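Ribonucleoside-diphosphate reductase (Pseudomonas aeruginosa, PDB 5IM3) probably supplies DNA precursors by reducing ribonucleoside diphosphates to deoxyribonucleotides, under allosteric control by nucleotides such as dATP. Local coordinates at residues C373-V378 and A600-G605; E589-T594 and I870-S875. All blocks are in the same frame, centred on the assembly; numbering follows the deposited sequence.

In the fold
Both contacts lie in the barrel domain, on the same side of the chain's centre, with their own centres about 10 Å apart. Along the chain their segments alternate: strand 373-377, the loop 589-594, the strand starting at A600, and the loop 870-875 before strand 878-881. Contact 1 pairs two antiparallel strands of the ten-stranded alpha-beta barrel, and contact 2 joins two loops beside them. The two meet directly, L592 and N593 packing on A600, and T594 on L375 and T377. C373 touches N585 and I590 touches C602, so the disulfide lies against the loop around C587, consistent with the finger loop and redox-active cysteine pair of class I reductases.

Contact 1 (C373-V378 and A600-G605); sequences CYLTTV and AVCNLG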
ATOM      1  N   CYS A 373     -25.237  -1.384 -38.874  0.57 51.43           N
ATOM      2  CA  CYS A 373     -25.482  -1.030 -37.478  0.57 49.90           C
ATOM      3  C   CYS A 373     -26.922  -1.382 -37.137  0.57 49.84           C
ATOM      4  O   CYS A 373     -27.845  -0.938 -37.828  0.57 48.95           O
ATOM      5  CB  CYS A 373     -25.221   0.470 -37.252  0.57 50.71           C
ATOM      6  SG  CYS A 373     -25.838   1.228 -35.690  0.57 50.60           S
ATOM      7  N   TYR A 374     -27.120  -2.173 -36.079  1.00 45.21           N
ATOM      8  CA  TYR A 374     -28.451  -2.682 -35.764  1.00 43.56           C
ATOM      9  C   TYR A 374     -28.711  -2.665 -34.266  1.00 39.84           C
ATOM     10  O   TYR A 374     -27.787  -2.744 -33.454  1.00 36.36           O
ATOM     11  CB  TYR A 374     -28.642  -4.119 -36.272  1.00 41.46           C
ATOM     12  CG  TYR A 374     -28.194  -4.341 -37.695  1.00 43.05           C
ATOM     13  CD1 TYR A 374     -29.056  -4.125 -38.759  1.00 44.14           C
ATOM     14  CD2 TYR A 374     -26.906  -4.769 -37.970  1.00 41.55           C
ATOM     15  CE1 TYR A 374     -28.643  -4.331 -40.060  1.00 45.49           C
ATOM     16  CE2 TYR A 374     -26.486  -4.977 -39.258  1.00 41.87           C
ATOM     17  CZ  TYR A 374     -27.354  -4.756 -40.301  1.00 45.45           C
ATOM     18  OH  TYR A 374     -26.916  -4.967 -41.583  1.00 46.86           O
ATOM     19  N   LEU A 375     -29.998  -2.582 -33.917  1.00 42.97           N
ATOM     20  CA  LEU A 375     -30.473  -2.672 -32.546  1.00 44.43           C
ATOM     21  C   LEU A 375     -31.530  -3.764 -32.463  1.00 47.34           C
ATOM     22  O   LEU A 375     -32.398  -3.866 -33.334  1.00 47.24           O
ATOM     23  CB  LEU A 375     -31.075  -1.346 -32.048  1.00 43.39           C
ATOM     24  CG  LEU A 375     -30.159  -0.121 -31.928  1.00 46.54           C
ATOM     25  CD1 LEU A 375     -29.866   0.511 -33.287  1.00 44.77           C
ATOM     26  CD2 LEU A 375     -30.788   0.900 -30.986  1.00 47.22           C
ATOM     27  N   THR A 376     -31.456  -4.577 -31.411  1.00 43.85           N
ATOM     28  CA  THR A 376     -32.404  -5.660 -31.196  1.00 43.76           C
ATOM     29  C   THR A 376     -32.878  -5.647 -29.752  1.00 44.14           C
ATOM     30  O   THR A 376     -32.267  -5.031 -28.875  1.00 46.44           O
ATOM     31  CB  THR A 376     -31.795  -7.035 -31.505  1.00 42.55           C
ATOM     32  OG1 THR A 376     -30.857  -7.386 -30.479  1.00 40.00           O
ATOM     33  CG2 THR A 376     -31.091  -7.035 -32.859  1.00 40.19           C
ATOM     34  N   THR A 377     -33.984  -6.347 -29.518  1.00 44.89           N
ATOM     35  CA  THR A 377     -34.502  -6.591 -28.179  1.00 47.39           C
ATOM     36  C   THR A 377     -34.776  -8.082 -28.054  1.00 47.58           C
ATOM     37  O   THR A 377     -35.342  -8.689 -28.969  1.00 46.66           O
ATOM     38  CB  THR A 377     -35.770  -5.766 -27.908  1.00 47.46           C
ATOM     39  OG1 THR A 377     -36.271  -6.069 -26.603  1.00 51.92           O
ATOM     40  CG2 THR A 377     -36.850  -6.048 -28.946  1.00 48.37           C
ATOM     41  N   VAL A 378     -34.353  -8.670 -26.944  1.00 44.28           N
ATOM     42  CA  VAL A 378     -34.379 -10.120 -26.753  1.00 41.71           C
ATOM     43  C   VAL A 378     -35.619 -10.484 -25.942  1.00 41.64           C
ATOM     44  O   VAL A 378     -35.811  -9.928 -24.854  1.00 41.45           O
ATOM     45  CB  VAL A 378     -33.106 -10.623 -26.051  1.00 39.03           C
ATOM     46  CG1 VAL A 378     -33.066 -12.142 -26.053  1.00 42.69           C
ATOM     47  CG2 VAL A 378     -31.867 -10.065 -26.725  1.00 39.19           C
ATOM     48  N   ALA A 600     -33.876  -2.451 -35.673  1.00 48.61           N
ATOM     49  CA  ALA A 600     -33.585  -1.110 -36.164  1.00 49.33           C
ATOM     50  C   ALA A 600     -32.242  -1.084 -36.886  1.00 49.94           C
ATOM     51  O   ALA A 600     -31.293  -1.768 -36.492  1.00 48.30           O
ATOM     52  CB  ALA A 600     -33.580  -0.113 -35.011  1.00 47.70           C
ATOM     53  N   VAL A 601     -32.172  -0.292 -37.954  1.00 43.25           N
ATOM     54  CA  VAL A 601     -30.994  -0.198 -38.808  1.00 45.10           C
ATOM     55  C   VAL A 601     -30.515   1.248 -38.802  1.00 46.39           C
ATOM     56  O   VAL A 601     -31.313   2.169 -39.017  1.00 45.62           O
ATOM     57  CB  VAL A 601     -31.300  -0.655 -40.248  1.00 48.47           C
ATOM     58  CG1 VAL A 601     -30.011  -0.809 -41.044  1.00 48.26           C
ATOM     59  CG2 VAL A 601     -32.097  -1.951 -40.249  1.00 47.23           C
ATOM     60  N   CYS A 602     -29.218   1.447 -38.570  1.00 44.97           N
ATOM     61  CA  CYS A 602     -28.627   2.782 -38.568  1.00 46.54           C
ATOM     62  C   CYS A 602     -28.016   3.060 -39.937  1.00 46.21           C
ATOM     63  O   CYS A 602     -27.068   2.382 -40.349  1.00 47.59           O
ATOM     64  CB  CYS A 602     -27.564   2.928 -37.482  1.00 49.32           C
ATOM     65  SG  CYS A 602     -27.761   1.817 -36.062  1.00 50.27           S
ATOM     66  N   ASN A 603     -28.555   4.055 -40.630  1.00 43.40           N
ATOM     67  CA  ASN A 603     -28.059   4.479 -41.935  1.00 45.90           C
ATOM     68  C   ASN A 603     -27.400   5.846 -41.746  1.00 45.39           C
ATOM     69  O   ASN A 603     -28.082   6.831 -41.442  1.00 42.78           O
ATOM     70  CB  ASN A 603     -29.202   4.514 -42.947  1.00 44.65           C
ATOM     71  CG  ASN A 603     -30.190   3.360 -42.752  1.00 43.42           C
ATOM     72  OD1 ASN A 603     -29.890   2.206 -43.065  1.00 39.76           O
ATOM     73  ND2 ASN A 603     -31.372   3.673 -42.230  1.00 42.69           N
ATOM     74  N   LEU A 604     -26.073   5.903 -41.918  1.00 43.12           N
ATOM     75  CA  LEU A 604     -25.267   6.976 -41.346  1.00 44.31           C
ATOM     76  C   LEU A 604     -24.388   7.668 -42.378  1.00 43.79           C
ATOM     77  O   LEU A 604     -23.938   7.065 -43.356  1.00 43.82           O
ATOM     78  CB  LEU A 604     -24.361   6.443 -40.230  1.00 42.35           C
ATOM     79  CG  LEU A 604     -25.061   5.732 -39.080  1.00 43.82           C
ATOM     80  CD1 LEU A 604     -24.030   5.170 -38.105  1.00 41.51           C
ATOM     81  CD2 LEU A 604     -26.026   6.678 -38.380  1.00 44.81           C
ATOM     82  N   GLY A 605     -24.131   8.947 -42.113  1.00 44.68           N
ATOM     83  CA  GLY A 605     -23.180   9.757 -42.853  1.00 46.36           C
ATOM     84  C   GLY A 605     -22.883  11.003 -42.049  1.00 45.58           C
ATOM     85  O   GLY A 605     -23.593  11.326 -41.094  1.00 43.59           O
TER
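The Y374 ring and the V601 isopropyl group stand side by side on one face of the sheet and point the same way, with Y374 CE1 3.9 Å from V601 CG1 and Y374 CD1 near V601 CG2. On the other face L375 CB meets A600 CB at 4.1 Å. L375 CG lies anti to its carbonyl carbon (chi1 -64°), and beyond it CD1 comes within 3.7 Å of C602 SG. Y374 and V601 form a non-hydrogen-bonded antiparallel pair, L375 and A600 a hydrogen-bonded one: L375 N donates to A600 O at 3.0 Å, and the return bond from A600 N to L375 O is weak. C602 N gives a nearly straight bond (168°) to C373 O, 2.9 Å away. C373 is deposited in two conformers; in the one described here its SG is bonded to C602 SG at 2.0 Å, a disulfide consistent with the oxidised form of the family's redox-active cysteine pair. Strand 373-377 also pairs in parallel with 401-405, and 600-608 with 659-663 (parallel) and 353-355 (antiparallel). Helix 646-655 packs on V601, and L395 of helix 382-395 on Y374.

Contact 2 (E589-T594 and I870-S875); sequences EITLNT and IDQAQS
E589 O receives the N-H of A873 at 3.0 Å, from above the carbonyl plane, where two irregular segments pass; the touching parts, 589-592 and 871-875, run 138° apart in direction. The side-chain amide of Q872 makes the second bond: its OE1 accepts T591 N at 3.1 Å, on a lone pair in the amide plane, with an N-H...O angle of 163°. Q872 CG lies beside its own backbone N (chi1 -55°), and the side chain runs on extended beyond CG. Aliphatic carbons of I590 and L592 lie against this oxygen: I590, alongside Q872 and pointing the same way, brings CG2 to 3.3 Å from OE1, and L592 crosses Q872 at a slant, CD2 3.7 Å from Q872 OE1. The T591 and Q872 side chains pass each other pointing opposite ways, T591 OG1 3.3 Å from Q872 CA. A water 2.8 Å from T591 OG1 also makes a weak bond to D871 O. A873 turns its CB toward the carbonyl of E589. At the other end, E589 CB lies 3.4 Å from S875 OG, a hydroxyl that is hydrogen-bonded to C587 O. D871 is held by the backbone of I766 and M767, and N585 OD1 takes the N-H groups of both E589 and I590. The 870-875 loop thus grips the main chain just after C587 at two points two residues apart, E589 O and T591 N, with a buried amide oxygen satisfied by a backbone N-H beside the aliphatic side chains of I590 and L592. This would restrain the segment that follows C587, in a position consistent with the finger loop that carries the radical cysteine in class I reductases.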
ATOM      1  N   GLU A 589     -25.078   6.229 -29.975  1.00 43.71           N
ATOM      2  CA  GLU A 589     -25.627   7.456 -30.540  1.00 45.82           C
ATOM      3  C   GLU A 589     -26.983   7.256 -31.206  1.00 47.09           C
ATOM      4  O   GLU A 589     -27.574   8.238 -31.672  1.00 46.83           O
ATOM      5  CB  GLU A 589     -24.650   8.073 -31.554  1.00 48.47           C
ATOM      6  CG  GLU A 589     -24.705   7.497 -32.979  1.00 49.77           C
ATOM      7  CD  GLU A 589     -24.080   6.123 -33.092  1.00 50.41           C
ATOM      8  OE1 GLU A 589     -23.694   5.547 -32.054  1.00 50.59           O
ATOM      9  OE2 GLU A 589     -23.968   5.623 -34.229  1.00 51.84           O
ATOM     10  N   ILE A 590     -27.492   6.029 -31.262  1.00 44.36           N
ATOM     11  CA  ILE A 590     -28.723   5.705 -31.972  1.00 46.32           C
ATOM     12  C   ILE A 590     -29.813   5.399 -30.954  1.00 46.62           C
ATOM     13  O   ILE A 590     -29.566   4.721 -29.952  1.00 45.95           O
ATOM     14  CB  ILE A 590     -28.505   4.514 -32.926  1.00 44.85           C
ATOM     15  CG1 ILE A 590     -27.375   4.830 -33.913  1.00 44.14           C
ATOM     16  CG2 ILE A 590     -29.787   4.166 -33.660  1.00 44.88           C
ATOM     17  CD1 ILE A 590     -27.636   6.040 -34.800  1.00 44.66           C
ATOM     18  N   THR A 591     -31.032   5.899 -31.221  1.00 45.74           N
ATOM     19  CA  THR A 591     -32.177   5.688 -30.328  1.00 49.18           C
ATOM     20  C   THR A 591     -33.394   5.380 -31.206  1.00 48.69           C
ATOM     21  O   THR A 591     -34.197   6.261 -31.523  1.00 48.34           O
ATOM     22  CB  THR A 591     -32.426   6.895 -29.420  1.00 50.42           C
ATOM     23  OG1 THR A 591     -32.615   8.071 -30.214  1.00 52.27           O
ATOM     24  CG2 THR A 591     -31.257   7.112 -28.473  1.00 50.47           C
ATOM     25  N   LEU A 592     -33.524   4.111 -31.590  1.00 49.28           N
ATOM     26  CA  LEU A 592     -34.598   3.648 -32.455  1.00 49.93           C
ATOM     27  C   LEU A 592     -35.385   2.535 -31.769  1.00 48.03           C
ATOM     28  O   LEU A 592     -34.854   1.804 -30.928  1.00 45.15           O
ATOM     29  CB  LEU A 592     -34.043   3.141 -33.791  1.00 50.85           C
ATOM     30  CG  LEU A 592     -33.267   4.151 -34.640  1.00 51.28           C
ATOM     31  CD1 LEU A 592     -32.640   3.456 -35.840  1.00 49.69           C
ATOM     32  CD2 LEU A 592     -34.167   5.291 -35.092  1.00 51.39           C
ATOM     33  N   ASN A 593     -36.656   2.409 -32.147  1.00 45.04           N
ATOM     34  CA  ASN A 593     -37.527   1.390 -31.577  1.00 42.39           C
ATOM     35  C   ASN A 593     -37.147  -0.004 -32.066  1.00 40.79           C
ATOM     36  O   ASN A 593     -36.656  -0.188 -33.182  1.00 40.92           O
ATOM     37  CB  ASN A 593     -38.987   1.659 -31.941  1.00 42.04           C
ATOM     38  CG  ASN A 593     -39.531   2.918 -31.304  1.00 42.97           C
ATOM     39  OD1 ASN A 593     -38.946   3.460 -30.367  1.00 44.86           O
ATOM     40  ND2 ASN A 593     -40.668   3.387 -31.806  1.00 43.72           N
ATOM     41  N   THR A 594     -37.403  -0.998 -31.217  1.00 40.81           N
ATOM     42  CA  THR A 594     -37.244  -2.400 -31.582  1.00 41.64           C
ATOM     43  C   THR A 594     -38.427  -3.194 -31.050  1.00 37.61           C
ATOM     44  O   THR A 594     -39.080  -2.791 -30.084  1.00 35.92           O
ATOM     45  CB  THR A 594     -35.941  -2.996 -31.028  1.00 40.16           C
ATOM     46  OG1 THR A 594     -35.812  -2.672 -29.638  1.00 40.34           O
ATOM     47  CG2 THR A 594     -34.740  -2.453 -31.791  1.00 40.40           C
ATOM     48  N   ILE A 870     -30.638  17.473 -31.840  1.00 53.07           N
ATOM     49  CA  ILE A 870     -30.510  16.143 -32.413  1.00 52.67           C
ATOM     50  C   ILE A 870     -31.680  15.294 -31.931  1.00 53.47           C
ATOM     51  O   ILE A 870     -32.005  15.288 -30.736  1.00 50.76           O
ATOM     52  CB  ILE A 870     -29.159  15.517 -32.024  1.00 51.15           C
ATOM     53  CG1 ILE A 870     -28.012  16.383 -32.562  1.00 50.97           C
ATOM     54  CG2 ILE A 870     -29.046  14.088 -32.542  1.00 50.97           C
ATOM     55  CD1 ILE A 870     -26.641  15.999 -32.048  1.00 50.36           C
ATOM     56  N   ASP A 871     -32.329  14.588 -32.862  1.00 55.41           N
ATOM     57  CA  ASP A 871     -33.449  13.733 -32.476  1.00 56.28           C
ATOM     58  C   ASP A 871     -32.985  12.392 -31.917  1.00 51.13           C
ATOM     59  O   ASP A 871     -33.689  11.805 -31.092  1.00 50.01           O
ATOM     60  CB  ASP A 871     -34.408  13.514 -33.655  1.00 57.90           C
ATOM     61  CG  ASP A 871     -33.693  13.279 -34.972  1.00 60.10           C
ATOM     62  OD1 ASP A 871     -32.459  13.104 -34.972  1.00 60.51           O
ATOM     63  OD2 ASP A 871     -34.375  13.270 -36.016  1.00 63.64           O
ATOM     64  N   GLN A 872     -31.822  11.902 -32.325  1.00 51.53           N
ATOM     65  CA  GLN A 872     -31.228  10.703 -31.745  1.00 49.26           C
ATOM     66  C   GLN A 872     -30.212  11.128 -30.681  1.00 46.17           C
ATOM     67  O   GLN A 872     -30.581  11.933 -29.821  1.00 47.81           O
ATOM     68  CB  GLN A 872     -30.665   9.819 -32.857  1.00 50.27           C
ATOM     69  CG  GLN A 872     -31.666   9.461 -33.939  1.00 52.35           C
ATOM     70  CD  GLN A 872     -31.273   8.207 -34.697  1.00 51.31           C
ATOM     71  OE1 GLN A 872     -31.080   7.144 -34.105  1.00 49.48           O
ATOM     72  NE2 GLN A 872     -31.146   8.329 -36.010  1.00 52.45           N
ATOM     73  N   ALA A 873     -28.976  10.642 -30.689  1.00 42.54           N
ATOM     74  CA  ALA A 873     -28.008  10.958 -29.642  1.00 43.60           C
ATOM     75  C   ALA A 873     -26.662  11.249 -30.304  1.00 43.55           C
ATOM     76  O   ALA A 873     -26.581  11.559 -31.498  1.00 40.84           O
ATOM     77  CB  ALA A 873     -27.947   9.816 -28.617  1.00 40.93           C
ATOM     78  N   GLN A 874     -25.583  11.162 -29.524  1.00 47.32           N
ATOM     79  CA  GLN A 874     -24.241  11.398 -30.036  1.00 50.20           C
ATOM     80  C   GLN A 874     -23.238  10.594 -29.222  1.00 48.84           C
ATOM     81  O   GLN A 874     -23.338  10.527 -27.992  1.00 52.32           O
ATOM     82  CB  GLN A 874     -23.882  12.891 -29.994  1.00 56.52           C
ATOM     83  CG  GLN A 874     -24.054  13.543 -28.636  1.00 57.42           C
ATOM     84  CD  GLN A 874     -24.036  15.059 -28.707  1.00 61.13           C
ATOM     85  OE1 GLN A 874     -23.070  15.664 -29.180  1.00 61.61           O
ATOM     86  NE2 GLN A 874     -25.111  15.683 -28.239  1.00 63.13           N
ATOM     87  N   SER A 875     -22.278   9.985 -29.916  1.00 43.49           N
ATOM     88  CA  SER A 875     -21.222   9.229 -29.251  1.00 42.33           C
ATOM     89  C   SER A 875     -20.275  10.188 -28.542  1.00 43.94           C
ATOM     90  O   SER A 875     -19.595  10.992 -29.189  1.00 45.66           O
ATOM     91  CB  SER A 875     -20.464   8.379 -30.265  1.00 39.84           C
ATOM     92  OG  SER A 875     -21.334   7.473 -30.904  1.00 41.12           O
TER
HETATM   93  O   HOH W   1     -34.202   9.708 -28.587  1.00 46.63           O